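Local coordinates for protein citrate synthase (Metallosphaera sedula, PDB 6ABW) that probably catalyses the condensation of oxaloacetate with acetyl-CoA, with hydrolysis by water, to give citrate and CoA in the tricarboxylic acid cycle, at residues A104-M108 with V146-K150; F168-F173 with A334-P338; F241-P247 with K299-A304; Y286-S291 with V330-L335. All coordinates share one frame; numbering follows the deposited sequence.

Contact 1. Residues A104-M108 with V146-K150; sequences AVGMM and VLRAK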
loop_
_atom_site.group_PDB
_atom_site.type_symbol
_atom_site.label_atom_id
_atom_site.label_comp_id
_atom_site.label_asym_id
_atom_site.label_seq_id
_atom_site.Cartn_x
_atom_site.Cartn_y
_atom_site.Cartn_z
ATOM N N ALA A 104 -9.062 -12.400 4.425
ATOM C CA ALA A 104 -8.044 -13.093 3.666
ATOM C C ALA A 104 -7.157 -12.132 2.837
ATOM O O ALA A 104 -5.990 -12.362 2.722
ATOM C CB ALA A 104 -8.677 -14.160 2.795
ATOM N N VAL A 105 -7.722 -11.058 2.276
ATOM C CA VAL A 105 -6.941 -10.122 1.520
ATOM C C VAL A 105 -5.903 -9.426 2.433
ATOM O O VAL A 105 -4.763 -9.193 2.017
ATOM C CB VAL A 105 -7.862 -9.123 0.790
ATOM C CG1 VAL A 105 -7.041 -7.965 0.144
ATOM C CG2 VAL A 105 -8.638 -9.897 -0.240
ATOM N N GLY A 106 -6.274 -9.170 3.698
ATOM C CA GLY A 106 -5.401 -8.615 4.724
ATOM C C GLY A 106 -4.241 -9.553 5.064
ATOM O O GLY A 106 -3.088 -9.129 5.251
ATOM N N MET A 107 -4.540 -10.837 5.147
ATOM C CA MET A 107 -3.486 -11.807 5.336
ATOM C C MET A 107 -2.512 -11.823 4.144
ATOM O O MET A 107 -1.290 -11.901 4.303
ATOM C CB MET A 107 -4.121 -13.178 5.564
ATOM C CG MET A 107 -4.997 -13.200 6.786
ATOM S SD MET A 107 -5.818 -14.805 7.054
ATOM C CE MET A 107 -4.439 -15.784 7.291
ATOM N N MET A 108 -3.037 -11.756 2.923
ATOM C CA MET A 108 -2.196 -11.605 1.760
ATOM C C MET A 108 -1.331 -10.349 1.833
ATOM O O MET A 108 -0.185 -10.379 1.446
ATOM C CB MET A 108 -3.022 -11.554 0.462
ATOM C CG MET A 108 -3.817 -12.767 0.113
ATOM S SD MET A 108 -4.608 -12.517 -1.530
ATOM C CE MET A 108 -3.362 -12.229 -2.616
ATOM N N VAL A 146 -3.042 -18.983 2.936
ATOM C CA VAL A 146 -4.072 -18.203 3.574
ATOM C C VAL A 146 -5.325 -19.071 3.770
ATOM O O VAL A 146 -5.939 -19.111 4.838
ATOM C CB VAL A 146 -4.339 -16.901 2.760
ATOM C CG1 VAL A 146 -5.662 -16.215 3.175
ATOM C CG2 VAL A 146 -3.199 -15.908 2.944
ATOM N N LEU A 147 -5.698 -19.830 2.757
ATOM C CA LEU A 147 -6.839 -20.725 2.882
ATOM C C LEU A 147 -6.579 -21.734 4.003
ATOM O O LEU A 147 -7.468 -21.998 4.884
ATOM C CB LEU A 147 -7.120 -21.413 1.535
ATOM C CG LEU A 147 -8.005 -22.693 1.700
ATOM C CD1 LEU A 147 -9.384 -22.275 2.101
ATOM C CD2 LEU A 147 -7.969 -23.468 0.388
ATOM N N ARG A 148 -5.390 -22.325 3.941
ATOM C CA ARG A 148 -5.084 -23.412 4.847
ATOM C C ARG A 148 -4.965 -22.947 6.323
ATOM O O ARG A 148 -5.477 -23.577 7.254
ATOM C CB ARG A 148 -3.890 -24.160 4.327
ATOM C CG ARG A 148 -4.236 -24.970 3.082
ATOM C CD ARG A 148 -3.006 -25.645 2.511
ATOM N NE ARG A 148 -2.603 -26.803 3.310
ATOM C CZ ARG A 148 -3.139 -28.022 3.216
ATOM N NH1 ARG A 148 -2.720 -28.954 4.040
ATOM N NH2 ARG A 148 -4.154 -28.303 2.387
ATOM N N ALA A 149 -4.367 -21.790 6.548
ATOM C CA ALA A 149 -4.426 -21.155 7.851
ATOM C C ALA A 149 -5.800 -20.910 8.393
ATOM O O ALA A 149 -6.099 -21.208 9.564
ATOM C CB ALA A 149 -3.607 -19.900 7.911
ATOM N N LYS A 150 -6.665 -20.357 7.554
ATOM C CA LYS A 150 -8.013 -20.042 7.988
ATOM C C LYS A 150 -8.815 -21.335 8.299
ATOM O O LYS A 150 -9.633 -21.331 9.216
ATOM C CB LYS A 150 -8.714 -19.146 6.980
ATOM C CG LYS A 150 -8.183 -17.724 7.005
ATOM C CD LYS A 150 -8.855 -16.837 5.938
ATOM C CE LYS A 150 -10.278 -16.419 6.287
ATOM N NZ LYS A 150 -10.514 -15.721 7.587
#
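A helix-helix crossing in the largely helical citrate synthase fold sets Ala104 and Met107, in the first turns of helix 104-119, against Val146 and Lys150 near the end of helix 128-151. The segment axes run at 122° to each other and come no closer than 10.4 Å, a wide spacing bridged mainly by side chains. Val146 is the wedge. With CG1 anti to the backbone N (chi1 165°), its two methyls are shared between neighbours on the other helix: CG1 meets Ala104 CB at 3.7 Å, while CG2 lies 3.9 Å from Met107 CB and more loosely touches Met108 CG. Met107 reaches across with its sulfur and methyl. Its chain runs straight to the sulfur and then bends at chi3 (63°), bringing SD to 3.8 Å from Lys150 CG and turning the CE methyl to Ala149 CB at 4.2 Å. Lys150 therefore contributes its methylenes to this interface, and its CD also lies 4.1 Å from Ala104 CB. The lysine chain bends twice, at chi3 and chi4, and its ammonium is hydrogen-bonded to the carbonyl of Ser102 and in a cation-pi contact with Tyr340. Helix 89-97 packs on Met107 and Ala149 through Ile95, Ser344 of helix 342-365 touches Ala104 and Met108, and Leu147 turns to Ser172 and Phe173 of helix 164-173.

Contact 2. Residues F168-F173 with A334-P338; sequences FLKASF and ALGFP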
loop_
_atom_site.group_PDB
_atom_site.type_symbol
_atom_site.label_atom_id
_atom_site.label_comp_id
_atom_site.label_asym_id
_atom_site.label_seq_id
_atom_site.Cartn_x
_atom_site.Cartn_y
_atom_site.Cartn_z
ATOM N N PHE A 168 -1.521 -25.059 -7.810
ATOM C CA PHE A 168 -2.251 -24.206 -6.860
ATOM C C PHE A 168 -3.396 -24.989 -6.178
ATOM O O PHE A 168 -3.561 -25.019 -4.933
ATOM C CB PHE A 168 -2.734 -22.907 -7.572
ATOM C CG PHE A 168 -3.656 -22.116 -6.703
ATOM C CD1 PHE A 168 -3.174 -21.573 -5.509
ATOM C CD2 PHE A 168 -5.047 -21.978 -7.002
ATOM C CE1 PHE A 168 -3.998 -20.865 -4.654
ATOM C CE2 PHE A 168 -5.874 -21.276 -6.140
ATOM C CZ PHE A 168 -5.345 -20.691 -4.975
ATOM N N LEU A 169 -4.174 -25.744 -6.972
ATOM C CA LEU A 169 -5.248 -26.550 -6.421
ATOM C C LEU A 169 -4.756 -27.700 -5.533
ATOM O O LEU A 169 -5.347 -27.962 -4.503
ATOM C CB LEU A 169 -6.141 -27.088 -7.506
ATOM C CG LEU A 169 -6.968 -26.100 -8.333
ATOM C CD1 LEU A 169 -7.615 -26.834 -9.498
ATOM C CD2 LEU A 169 -8.006 -25.402 -7.487
ATOM N N LYS A 170 -3.671 -28.351 -5.921
ATOM C CA LYS A 170 -3.096 -29.380 -5.083
ATOM C C LYS A 170 -2.548 -28.865 -3.782
ATOM O O LYS A 170 -2.743 -29.501 -2.754
ATOM C CB LYS A 170 -2.002 -30.114 -5.838
ATOM C CG LYS A 170 -2.534 -31.007 -6.907
ATOM C CD LYS A 170 -1.365 -31.874 -7.444
ATOM C CE LYS A 170 -0.954 -32.956 -6.420
ATOM N NZ LYS A 170 0.352 -33.577 -6.764
ATOM N N ALA A 171 -1.895 -27.701 -3.787
ATOM C CA ALA A 171 -1.404 -27.111 -2.533
ATOM C C ALA A 171 -2.580 -26.698 -1.663
ATOM O O ALA A 171 -2.631 -26.986 -0.440
ATOM C CB ALA A 171 -0.495 -25.906 -2.812
ATOM N N SER A 172 -3.584 -26.072 -2.279
ATOM C CA SER A 172 -4.775 -25.655 -1.535
ATOM C C SER A 172 -5.527 -26.775 -0.781
ATOM O O SER A 172 -5.959 -26.605 0.380
ATOM C CB SER A 172 -5.760 -24.925 -2.465
ATOM O OG SER A 172 -5.200 -23.692 -2.913
ATOM N N PHE A 173 -5.705 -27.917 -1.479
ATOM C CA PHE A 173 -6.635 -28.895 -0.982
ATOM C C PHE A 173 -6.050 -30.275 -0.607
ATOM O O PHE A 173 -6.809 -31.124 -0.047
ATOM C CB PHE A 173 -7.699 -29.070 -2.089
ATOM C CG PHE A 173 -8.520 -27.822 -2.341
ATOM C CD1 PHE A 173 -9.240 -27.258 -1.309
ATOM C CD2 PHE A 173 -8.634 -27.314 -3.608
ATOM C CE1 PHE A 173 -10.026 -26.120 -1.531
ATOM C CE2 PHE A 173 -9.398 -26.141 -3.844
ATOM C CZ PHE A 173 -10.067 -25.560 -2.812
ATOM N N ALA A 334 -17.373 -24.375 -6.379
ATOM C CA ALA A 334 -17.434 -25.739 -6.955
ATOM C C ALA A 334 -16.033 -26.387 -6.869
ATOM O O ALA A 334 -15.913 -27.582 -6.747
ATOM C CB ALA A 334 -17.884 -25.628 -8.389
ATOM N N LEU A 335 -14.968 -25.562 -6.947
ATOM C CA LEU A 335 -13.600 -26.008 -6.772
ATOM C C LEU A 335 -13.263 -26.399 -5.344
ATOM O O LEU A 335 -12.240 -27.069 -5.166
ATOM C CB LEU A 335 -12.604 -24.982 -7.265
ATOM C CG LEU A 335 -12.620 -24.775 -8.773
ATOM C CD1 LEU A 335 -11.851 -23.558 -9.128
ATOM C CD2 LEU A 335 -12.070 -26.015 -9.552
ATOM N N GLY A 336 -14.037 -25.957 -4.346
ATOM C CA GLY A 336 -13.782 -26.216 -2.908
ATOM C C GLY A 336 -13.391 -25.013 -2.099
ATOM O O GLY A 336 -13.071 -25.144 -0.929
ATOM N N PHE A 337 -13.435 -23.814 -2.712
ATOM C CA PHE A 337 -13.022 -22.647 -1.962
ATOM C C PHE A 337 -14.188 -22.096 -1.179
ATOM O O PHE A 337 -15.260 -21.910 -1.722
ATOM C CB PHE A 337 -12.422 -21.559 -2.852
ATOM C CG PHE A 337 -11.096 -21.933 -3.473
ATOM C CD1 PHE A 337 -9.901 -21.812 -2.732
ATOM C CD2 PHE A 337 -11.002 -22.330 -4.761
ATOM C CE1 PHE A 337 -8.705 -22.171 -3.272
ATOM C CE2 PHE A 337 -9.777 -22.644 -5.335
ATOM C CZ PHE A 337 -8.624 -22.613 -4.583
ATOM N N PRO A 338 -13.958 -21.767 0.102
ATOM C CA PRO A 338 -15.021 -21.059 0.790
ATOM C C PRO A 338 -15.231 -19.628 0.240
ATOM O O PRO A 338 -14.280 -19.012 -0.266
ATOM C CB PRO A 338 -14.572 -21.065 2.247
ATOM C CG PRO A 338 -13.316 -21.845 2.303
ATOM C CD PRO A 338 -12.813 -22.141 0.958
#
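The carbonyl oxygen of Phe168, in a helix whose Phe168 and Ser172 both touch Phe337, is gripped twice by Ser172. The backbone N of Ser172 donates to Phe168 O at 2.9 Å, and Ser172 OG reaches the same Phe168 O, also at 2.9 Å, from above the carbonyl plane. This bond holds the hydroxyl in place, and OG lies at the edge of the Phe337 ring, 3.8 Å from Phe337 CE1. Phe337 is the middle of an aromatic cluster. Phe173 points an edge at its face, with Phe173 CZ 3.5 Å above the centre of the Phe337 ring and the planes inclined by 54°. Phe168, whose CG lies anti to the backbone N (chi1 171°), which sends the ring toward Phe337, meets it rim to rim, the rings turned by only 14° and Phe168 CE2 3.4 Å from Phe337 CZ. Leu169 adds its CD2 methyl, 3.9 Å from Phe337 CE2. The same outer edge of Phe173 also fits against the backbone of the turn, its CE2 3.3 Å from Leu335 O and its CE1 beside Gly336 O. There Gly336 ends the helix in a Schellman motif with positive phi; a CB would press on both the preceding carbonyl and Phe173 CZ. Helix 342-365 covers Phe168 and Phe337 through Leu345, Met185 of helix 179-191 packs on Phe168, Leu169 and Leu335, and helix 128-151 touches Phe168, Ser172 and Pro338.

Contact 3. Residues F241-P247 with K299-A304; sequences FVEIGEP and KYFEIA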
loop_
_atom_site.group_PDB
_atom_site.type_symbol
_atom_site.label_atom_id
_atom_site.label_comp_id
_atom_site.label_asym_id
_atom_site.label_seq_id
_atom_site.Cartn_x
_atom_site.Cartn_y
_atom_site.Cartn_z
ATOM N N PHE A 241 -27.115 -16.130 -3.513
ATOM C CA PHE A 241 -27.452 -17.534 -3.744
ATOM C C PHE A 241 -27.540 -18.300 -2.428
ATOM O O PHE A 241 -28.402 -19.169 -2.228
ATOM C CB PHE A 241 -26.498 -18.263 -4.683
ATOM C CG PHE A 241 -26.044 -17.472 -5.895
ATOM C CD1 PHE A 241 -26.904 -16.564 -6.553
ATOM C CD2 PHE A 241 -24.756 -17.585 -6.359
ATOM C CE1 PHE A 241 -26.468 -15.807 -7.632
ATOM C CE2 PHE A 241 -24.311 -16.854 -7.444
ATOM C CZ PHE A 241 -25.153 -15.957 -8.101
ATOM N N VAL A 242 -26.641 -17.973 -1.526
ATOM C CA VAL A 242 -26.639 -18.594 -0.224
ATOM C C VAL A 242 -27.913 -18.268 0.572
ATOM O O VAL A 242 -28.535 -19.166 1.131
ATOM C CB VAL A 242 -25.416 -18.185 0.584
ATOM C CG1 VAL A 242 -25.490 -18.769 2.024
ATOM C CG2 VAL A 242 -24.150 -18.627 -0.127
ATOM N N GLU A 243 -28.340 -17.033 0.497
ATOM C CA GLU A 243 -29.536 -16.577 1.150
ATOM C C GLU A 243 -30.799 -17.242 0.565
ATOM O O GLU A 243 -31.746 -17.571 1.290
ATOM C CB GLU A 243 -29.578 -15.057 0.998
ATOM C CG GLU A 243 -30.721 -14.309 1.662
ATOM C CD GLU A 243 -30.394 -12.822 1.694
ATOM O OE1 GLU A 243 -29.340 -12.471 2.288
ATOM O OE2 GLU A 243 -31.114 -12.027 1.060
ATOM N N ILE A 244 -30.814 -17.403 -0.740
ATOM C CA ILE A 244 -31.918 -18.110 -1.418
ATOM C C ILE A 244 -31.954 -19.582 -0.952
ATOM O O ILE A 244 -33.037 -20.085 -0.577
ATOM C CB ILE A 244 -31.819 -17.972 -2.945
ATOM C CG1 ILE A 244 -32.024 -16.529 -3.356
ATOM C CG2 ILE A 244 -32.818 -18.890 -3.642
ATOM C CD1 ILE A 244 -31.527 -16.226 -4.737
ATOM N N GLY A 245 -30.809 -20.255 -0.894
ATOM C CA GLY A 245 -30.734 -21.572 -0.277
ATOM C C GLY A 245 -31.119 -22.732 -1.134
ATOM O O GLY A 245 -30.379 -23.691 -1.225
ATOM N N GLU A 246 -32.256 -22.660 -1.821
ATOM C CA GLU A 246 -32.800 -23.763 -2.655
ATOM C C GLU A 246 -33.400 -23.169 -3.941
ATOM O O GLU A 246 -33.986 -22.076 -3.864
ATOM C CB GLU A 246 -33.925 -24.486 -1.917
ATOM C CG GLU A 246 -33.527 -25.106 -0.599
ATOM C CD GLU A 246 -32.567 -26.287 -0.765
ATOM O OE1 GLU A 246 -32.538 -26.854 -1.876
ATOM O OE2 GLU A 246 -31.834 -26.667 0.206
ATOM N N PRO A 247 -33.203 -23.826 -5.083
ATOM C CA PRO A 247 -33.669 -23.248 -6.342
ATOM C C PRO A 247 -35.155 -22.842 -6.416
ATOM O O PRO A 247 -35.523 -21.808 -7.030
ATOM C CB PRO A 247 -33.424 -24.373 -7.371
ATOM C CG PRO A 247 -32.274 -25.123 -6.794
ATOM C CD PRO A 247 -32.467 -25.098 -5.313
ATOM N N LYS A 299 -26.604 -26.911 -6.580
ATOM C CA LYS A 299 -27.696 -26.129 -6.095
ATOM C C LYS A 299 -27.452 -24.619 -6.338
ATOM O O LYS A 299 -28.362 -23.880 -6.824
ATOM C CB LYS A 299 -27.835 -26.465 -4.609
ATOM C CG LYS A 299 -29.011 -25.954 -3.862
ATOM C CD LYS A 299 -28.889 -26.283 -2.370
ATOM C CE LYS A 299 -27.796 -25.444 -1.680
ATOM N NZ LYS A 299 -28.037 -25.294 -0.207
ATOM N N TYR A 300 -26.237 -24.158 -6.017
ATOM C CA TYR A 300 -25.883 -22.735 -6.214
ATOM C C TYR A 300 -25.846 -22.348 -7.674
ATOM O O TYR A 300 -26.281 -21.263 -7.995
ATOM C CB TYR A 300 -24.592 -22.406 -5.441
ATOM C CG TYR A 300 -24.785 -22.450 -3.941
ATOM C CD1 TYR A 300 -25.900 -21.858 -3.308
ATOM C CD2 TYR A 300 -23.902 -23.144 -3.140
ATOM C CE1 TYR A 300 -26.080 -21.932 -1.932
ATOM C CE2 TYR A 300 -24.057 -23.187 -1.755
ATOM C CZ TYR A 300 -25.127 -22.541 -1.158
ATOM O OH TYR A 300 -25.317 -22.547 0.204
ATOM N N PHE A 301 -25.377 -23.213 -8.542
ATOM C CA PHE A 301 -25.327 -23.006 -9.966
ATOM C C PHE A 301 -26.759 -22.896 -10.493
ATOM O O PHE A 301 -27.072 -21.985 -11.224
ATOM C CB PHE A 301 -24.577 -24.104 -10.742
ATOM C CG PHE A 301 -24.653 -23.936 -12.230
ATOM C CD1 PHE A 301 -23.922 -22.947 -12.869
ATOM C CD2 PHE A 301 -25.511 -24.716 -12.999
ATOM C CE1 PHE A 301 -23.966 -22.751 -14.253
ATOM C CE2 PHE A 301 -25.632 -24.481 -14.391
ATOM C CZ PHE A 301 -24.844 -23.513 -15.016
ATOM N N GLU A 302 -27.644 -23.758 -9.979
ATOM C CA GLU A 302 -29.068 -23.735 -10.392
ATOM C C GLU A 302 -29.749 -22.493 -9.916
ATOM O O GLU A 302 -30.519 -21.910 -10.638
ATOM C CB GLU A 302 -29.805 -24.982 -9.875
ATOM C CG GLU A 302 -29.265 -26.235 -10.571
ATOM C CD GLU A 302 -30.042 -27.528 -10.270
ATOM O OE1 GLU A 302 -31.050 -27.452 -9.501
ATOM O OE2 GLU A 302 -29.623 -28.620 -10.798
ATOM N N ILE A 303 -29.452 -22.049 -8.698
ATOM C CA ILE A 303 -30.016 -20.781 -8.215
ATOM C C ILE A 303 -29.493 -19.607 -9.058
ATOM O O ILE A 303 -30.244 -18.736 -9.464
ATOM C CB ILE A 303 -29.683 -20.537 -6.742
ATOM C CG1 ILE A 303 -30.428 -21.545 -5.846
ATOM C CG2 ILE A 303 -30.035 -19.106 -6.383
ATOM C CD1 ILE A 303 -29.740 -21.740 -4.511
ATOM N N ALA A 304 -28.177 -19.593 -9.323
ATOM C CA ALA A 304 -27.599 -18.495 -10.142
ATOM C C ALA A 304 -28.221 -18.439 -11.520
ATOM O O ALA A 304 -28.566 -17.351 -12.003
ATOM C CB ALA A 304 -26.107 -18.722 -10.328
HETATM O O HOH W 1 -27.464 -21.740 1.393
#
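Val242 and Tyr300 are joined through a water that donates to Val242 O at 2.8 Å and lies 2.6 Å from Tyr300 OH, in the plane of the tyrosine ring and at its edge. The direct polar link is a weak bond, Lys299 NZ to Gly245 O at 3.0 Å. Lying anti to the backbone N (chi1 -171°), CG of Lys299 leads the chain, with CD, past the carboxylate of Glu246, and the bend at chi3 turns the end to Gly245 O; the charges, Glu246 OE2 and Lys299 NZ, stay 4.1 Å apart, too far for a salt bridge. Gly245 is where helix 233-244 leaves helical geometry, with positive phi, and the chain after it passes close to helix 295-315, Pro247 laying its ring across Lys299 and Ile303. Ile303 packs against this turn, its CG2 3.6 Å from Ile244 CD1 and its CD1 beside the Gly245 backbone. Tyr300 CE1 lies 3.6 Å from Phe241 O, which sits near the plane of that ring. Over one face of Phe241 comes Ala304 CB, a CH-pi contact 3.9 Å from the ring centroid and 20° off its normal. Phe326 meets the same ring edge-to-face. Without it, as with an alanine in place of Phe241, Ala304 CB would probably lose the face it rests on and Phe326 its partner. The Phe241 side chain lies about 10 Å from the bound acetyl-CoA.

Contact 4. Residues Y286-S291 with V330-L335; sequences YAKVIS and VVFYAL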
loop_
_atom_site.group_PDB
_atom_site.type_symbol
_atom_site.label_atom_id
_atom_site.label_comp_id
_atom_site.label_asym_id
_atom_site.label_seq_id
_atom_site.Cartn_x
_atom_site.Cartn_y
_atom_site.Cartn_z
ATOM N N TYR A 286 -17.721 -22.686 -17.432
ATOM C CA TYR A 286 -16.903 -23.487 -16.584
ATOM C C TYR A 286 -17.599 -23.846 -15.308
ATOM O O TYR A 286 -17.345 -24.898 -14.786
ATOM C CB TYR A 286 -15.497 -22.863 -16.363
ATOM C CG TYR A 286 -14.661 -23.013 -17.603
ATOM C CD1 TYR A 286 -14.053 -24.259 -17.933
ATOM C CD2 TYR A 286 -14.566 -22.026 -18.491
ATOM C CE1 TYR A 286 -13.333 -24.399 -19.091
ATOM C CE2 TYR A 286 -13.843 -22.151 -19.655
ATOM C CZ TYR A 286 -13.238 -23.350 -19.963
ATOM O OH TYR A 286 -12.570 -23.387 -21.199
ATOM N N ALA A 287 -18.545 -23.022 -14.832
ATOM C CA ALA A 287 -19.318 -23.355 -13.653
ATOM C C ALA A 287 -20.216 -24.613 -13.808
ATOM O O ALA A 287 -20.357 -25.391 -12.902
ATOM C CB ALA A 287 -20.192 -22.179 -13.275
ATOM N N LYS A 288 -20.819 -24.730 -14.984
ATOM C CA LYS A 288 -21.732 -25.824 -15.341
ATOM C C LYS A 288 -21.081 -27.203 -15.203
ATOM O O LYS A 288 -21.481 -28.033 -14.424
ATOM C CB LYS A 288 -22.206 -25.613 -16.774
ATOM C CG LYS A 288 -23.135 -26.738 -17.221
ATOM C CD LYS A 288 -24.208 -26.252 -18.168
ATOM C CE LYS A 288 -25.244 -27.368 -18.292
ATOM N NZ LYS A 288 -26.284 -26.927 -19.246
ATOM N N VAL A 289 -19.970 -27.378 -15.854
ATOM C CA VAL A 289 -19.204 -28.613 -15.739
ATOM C C VAL A 289 -18.868 -29.091 -14.317
ATOM O O VAL A 289 -19.257 -30.182 -13.855
ATOM C CB VAL A 289 -17.864 -28.408 -16.493
ATOM C CG1 VAL A 289 -17.117 -29.738 -16.597
ATOM C CG2 VAL A 289 -18.094 -27.728 -17.847
ATOM N N ILE A 290 -18.142 -28.256 -13.579
ATOM C CA ILE A 290 -17.651 -28.693 -12.293
ATOM C C ILE A 290 -18.687 -28.628 -11.174
ATOM O O ILE A 290 -18.513 -29.275 -10.138
ATOM C CB ILE A 290 -16.360 -27.917 -11.871
ATOM C CG1 ILE A 290 -16.620 -26.416 -11.802
ATOM C CG2 ILE A 290 -15.243 -28.193 -12.864
ATOM C CD1 ILE A 290 -15.502 -25.671 -11.137
ATOM N N SER A 291 -19.766 -27.851 -11.359
ATOM C CA SER A 291 -20.800 -27.774 -10.317
ATOM C C SER A 291 -21.628 -29.028 -10.168
ATOM O O SER A 291 -22.158 -29.288 -9.073
ATOM C CB SER A 291 -21.739 -26.618 -10.590
ATOM O OG SER A 291 -20.984 -25.426 -10.328
ATOM N N VAL A 330 -19.499 -19.085 -8.113
ATOM C CA VAL A 330 -19.949 -20.426 -8.406
ATOM C C VAL A 330 -18.791 -21.341 -8.804
ATOM O O VAL A 330 -18.720 -22.455 -8.321
ATOM C CB VAL A 330 -21.083 -20.475 -9.455
ATOM C CG1 VAL A 330 -21.528 -21.943 -9.681
ATOM C CG2 VAL A 330 -22.255 -19.645 -8.952
ATOM N N VAL A 331 -17.899 -20.902 -9.671
ATOM C CA VAL A 331 -16.699 -21.647 -10.047
ATOM C C VAL A 331 -15.825 -21.893 -8.822
ATOM O O VAL A 331 -15.446 -23.044 -8.524
ATOM C CB VAL A 331 -15.914 -20.933 -11.154
ATOM C CG1 VAL A 331 -14.607 -21.613 -11.430
ATOM C CG2 VAL A 331 -16.709 -20.912 -12.457
ATOM N N PHE A 332 -15.534 -20.847 -8.071
ATOM C CA PHE A 332 -14.636 -21.025 -6.925
ATOM C C PHE A 332 -15.201 -21.957 -5.855
ATOM O O PHE A 332 -14.487 -22.853 -5.308
ATOM C CB PHE A 332 -14.288 -19.673 -6.290
ATOM C CG PHE A 332 -13.588 -18.705 -7.193
ATOM C CD1 PHE A 332 -12.597 -19.087 -8.089
ATOM C CD2 PHE A 332 -13.925 -17.319 -7.080
ATOM C CE1 PHE A 332 -11.960 -18.168 -8.868
ATOM C CE2 PHE A 332 -13.233 -16.418 -7.894
ATOM C CZ PHE A 332 -12.244 -16.888 -8.716
ATOM N N TYR A 333 -16.476 -21.808 -5.597
ATOM C CA TYR A 333 -17.166 -22.696 -4.641
ATOM C C TYR A 333 -17.132 -24.148 -5.099
ATOM O O TYR A 333 -16.823 -25.028 -4.286
ATOM C CB TYR A 333 -18.622 -22.246 -4.466
ATOM C CG TYR A 333 -19.271 -22.894 -3.291
ATOM C CD1 TYR A 333 -19.088 -22.407 -2.022
ATOM C CD2 TYR A 333 -20.015 -24.066 -3.460
ATOM C CE1 TYR A 333 -19.722 -23.017 -0.938
ATOM C CE2 TYR A 333 -20.615 -24.694 -2.395
ATOM C CZ TYR A 333 -20.460 -24.179 -1.148
ATOM O OH TYR A 333 -21.094 -24.821 -0.108
ATOM N N ALA A 334 -17.373 -24.375 -6.379
ATOM C CA ALA A 334 -17.434 -25.739 -6.955
ATOM C C ALA A 334 -16.033 -26.387 -6.869
ATOM O O ALA A 334 -15.913 -27.582 -6.747
ATOM C CB ALA A 334 -17.884 -25.628 -8.389
ATOM N N LEU A 335 -14.968 -25.562 -6.947
ATOM C CA LEU A 335 -13.600 -26.008 -6.772
ATOM C C LEU A 335 -13.263 -26.399 -5.344
ATOM O O LEU A 335 -12.240 -27.069 -5.166
ATOM C CB LEU A 335 -12.604 -24.982 -7.265
ATOM C CG LEU A 335 -12.620 -24.775 -8.773
ATOM C CD1 LEU A 335 -11.851 -23.558 -9.128
ATOM C CD2 LEU A 335 -12.070 -26.015 -9.552
#
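Val330 meets Ala287 and Ser291 with one methyl, its CG1 standing 3.6 Å from Ser291 OG and 3.8 Å from Ala287 CB. One residue on, Val331 spreads its methyls to two partners: CG2 lies against the backbone N of Ala287 at 3.7 Å and beside its CB, and CG1 faces the tip of Ile290. Ala334, a turn later, receives that tip most closely, with Ile290 CD1 3.6 Å from Ala334 CB, and the same methyl of Ala334 touches Ser291 OG. Leu335 follows with CD2 3.8 Å from Ile290 CD1. Ile290 owes this reach to an uncommon torsion in a helix: its CG1 sits between backbone N and carbonyl carbon, and chi1 59° with an extended chi2 directs CD1 among Val331, Ala334 and Leu335. Ser291 turns its hydroxyl back into its own helix, where OG donates to Ala287 O at 2.6 Å from the face opposite that used by Ser291 N, and its polar end is thereby satisfied among methyls. With an alanine in place of Ser291, Ala287 O would probably lose its second donor and the methyls of Val330 and Ala334 a neighbour. The small residues Ala287, Ser291 and Ala334 are consistent with an axis approach of 8.8 Å at 22°, a close, nearly parallel helix pair in the helical citrate synthase fold; its second helix begins at Asp325, a predicted active-site residue.

Following the chain from its N terminus, contact 1 closes first, a short helical loop that is complete before contact 2 opens. Arg148 NH2 and Leu147, on the helix carrying the second half of contact 1, then reach Ser172 and Pro338, so the two are joined in space as well as in series. Contact 2 closes a long loop, and contact 3 is nested inside it. Contacts 3 and 4 cross, their segments alternating, and touch where Tyr300 meets Tyr333 and Phe241 meets Val330. Contact 4 ends on the helix 325-335 that contact 2 also uses, sharing Ala334 and Leu335. Helix 325-335 and the turn after it thus connect helix 164-173 with helix 278-292, and through contact 3 with helices 233-244 and 295-315.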